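Local coordinates for uncharacterized protein (Methanosarcina mazei, PDB 3R6A), which is of unknown function but belongs to the glyoxalase/bleomycin resistance protein/dioxygenase superfamily and assembles from two copies of its chain, at residues B[20-23]-B[24-28]. Numbering follows the deposited sequence.
Sequences ALEF and YEELL
F23 and Y24 meet in a T-shaped (edge-to-face) pair on the last turns of helix 17-27, a helix of the glyoxalase/bleomycin resistance fold and a worked example of one helix facing its own sheet, the solvent and a second subunit. The ring planes stand 79° apart with centroids 5.0 Å from one another. F23 supplies the edge: its CD2 lies 3.7 Å above the plane of the Y24 ring, over its centre. The two rings leave the backbone by different first torsions: CG of F23 is anti to the backbone N (chi1 173°), that of Y24 anti to the carbonyl carbon (chi1 -69°). The pair belongs to the dimer interface, for H107 of the second subunit meets both rings, and the Y24 hydroxyl is hydrogen-bonded to ND1 of H107 and OD2 of D109, both of the second subunit. Toward its own sheet, Y24 and L21 pack on L53 of strand 51-55.

Apolar packing continues one turn on, where F23 and L27 run side by side, CE2 of F23 reaching CD2 of L27 at 4.0 Å.

The i to i+4 backbone bonds run from Y24 N–A20 O to L27 N–F23 O, and E26 N adds a weak bond to F23 O.

E22, E25 and E26 form a cluster of like charges whose repulsion solvent probably screens in part, E22 and E26 being exposed; OE1 of E22 lies 3.6 Å from OE1 of E25.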
loop_
_atom_site.group_PDB
_atom_site.type_symbol
_atom_site.label_atom_id
_atom_site.label_comp_id
_atom_site.label_asym_id
_atom_site.label_seq_id
_atom_site.Cartn_x
_atom_site.Cartn_y
_atom_site.Cartn_z
ATOM N N ALA B 20 -6.743 -15.768 -5.622
ATOM C CA ALA B 20 -6.306 -14.376 -5.642
ATOM C C ALA B 20 -5.051 -14.191 -6.495
ATOM O O ALA B 20 -4.994 -13.285 -7.329
ATOM C CB ALA B 20 -6.055 -13.883 -4.219
ATOM N N LEU B 21 -4.046 -15.041 -6.297
ATOM C CA LEU B 21 -2.817 -14.921 -7.076
ATOM C C LEU B 21 -3.077 -14.991 -8.576
ATOM O O LEU B 21 -2.535 -14.198 -9.348
ATOM C CB LEU B 21 -1.812 -16.016 -6.689
ATOM C CG LEU B 21 -0.883 -15.721 -5.512
ATOM C CD1 LEU B 21 -0.022 -16.937 -5.229
ATOM C CD2 LEU B 21 -0.009 -14.510 -5.830
ATOM N N GLU B 22 -3.902 -15.945 -8.989
ATOM C CA GLU B 22 -4.213 -16.088 -10.403
ATOM C C GLU B 22 -4.751 -14.765 -10.934
ATOM O O GLU B 22 -4.348 -14.309 -12.006
ATOM C CB GLU B 22 -5.247 -17.198 -10.613
ATOM C CG GLU B 22 -5.722 -17.359 -12.055
ATOM C CD GLU B 22 -4.596 -17.679 -13.027
ATOM O OE1 GLU B 22 -3.766 -16.784 -13.302
ATOM O OE2 GLU B 22 -4.543 -18.830 -13.517
ATOM N N PHE B 23 -5.648 -14.145 -10.173
ATOM C CA PHE B 23 -6.229 -12.873 -10.576
ATOM C C PHE B 23 -5.170 -11.785 -10.711
ATOM O O PHE B 23 -5.108 -11.097 -11.731
ATOM C CB PHE B 23 -7.290 -12.418 -9.570
ATOM C CG PHE B 23 -7.818 -11.036 -9.838
ATOM C CD1 PHE B 23 -8.676 -10.795 -10.908
ATOM C CD2 PHE B 23 -7.428 -9.966 -9.039
ATOM C CE1 PHE B 23 -9.135 -9.511 -11.181
ATOM C CE2 PHE B 23 -7.882 -8.674 -9.305
ATOM C CZ PHE B 23 -8.736 -8.444 -10.377
ATOM N N TYR B 24 -4.338 -11.620 -9.687
ATOM C CA TYR B 24 -3.313 -10.583 -9.755
ATOM C C TYR B 24 -2.253 -10.835 -10.815
ATOM O O TYR B 24 -1.704 -9.887 -11.373
ATOM C CB TYR B 24 -2.678 -10.371 -8.377
ATOM C CG TYR B 24 -3.664 -9.743 -7.423
ATOM C CD1 TYR B 24 -4.078 -8.418 -7.592
ATOM C CD2 TYR B 24 -4.280 -10.500 -6.431
ATOM C CE1 TYR B 24 -5.089 -7.874 -6.805
ATOM C CE2 TYR B 24 -5.289 -9.969 -5.643
ATOM C CZ TYR B 24 -5.695 -8.660 -5.836
ATOM O OH TYR B 24 -6.733 -8.156 -5.089
ATOM N N GLU B 25 -1.964 -12.101 -11.111
ATOM C CA GLU B 25 -0.968 -12.394 -12.139
ATOM C C GLU B 25 -1.515 -11.914 -13.478
ATOM O O GLU B 25 -0.775 -11.423 -14.332
ATOM C CB GLU B 25 -0.663 -13.898 -12.169
ATOM C CG GLU B 25 -0.009 -14.371 -10.871
ATOM C CD GLU B 25 0.126 -15.875 -10.761
ATOM O OE1 GLU B 25 -0.688 -16.596 -11.372
ATOM O OE2 GLU B 25 1.038 -16.330 -10.038
ATOM N N GLU B 26 -2.826 -12.033 -13.643
ATOM C CA GLU B 26 -3.482 -11.600 -14.869
ATOM C C GLU B 26 -3.584 -10.075 -14.916
ATOM O O GLU B 26 -3.219 -9.446 -15.912
ATOM C CB GLU B 26 -4.880 -12.211 -14.952
ATOM C CG GLU B 26 -4.882 -13.730 -15.036
ATOM C CD GLU B 26 -4.573 -14.237 -16.429
ATOM O OE1 GLU B 26 -3.545 -13.823 -17.007
ATOM O OE2 GLU B 26 -5.364 -15.057 -16.946
ATOM N N LEU B 27 -4.085 -9.488 -13.832
ATOM C CA LEU B 27 -4.248 -8.036 -13.749
ATOM C C LEU B 27 -2.926 -7.292 -13.939
ATOM O O LEU B 27 -2.857 -6.299 -14.670
ATOM C CB LEU B 27 -4.844 -7.655 -12.394
ATOM C CG LEU B 27 -5.040 -6.159 -12.141
ATOM C CD1 LEU B 27 -6.196 -5.638 -12.988
ATOM C CD2 LEU B 27 -5.305 -5.929 -10.658
ATOM N N LEU B 28 -1.879 -7.784 -13.286
ATOM C CA LEU B 28 -0.565 -7.155 -13.359
ATOM C C LEU B 28 0.302 -7.709 -14.484
ATOM O O LEU B 28 1.455 -7.305 -14.647
ATOM C CB LEU B 28 0.159 -7.323 -12.021
ATOM C CG LEU B 28 -0.579 -6.764 -10.802
ATOM C CD1 LEU B 28 0.124 -7.189 -9.530
ATOM C CD2 LEU B 28 -0.644 -5.257 -10.900
#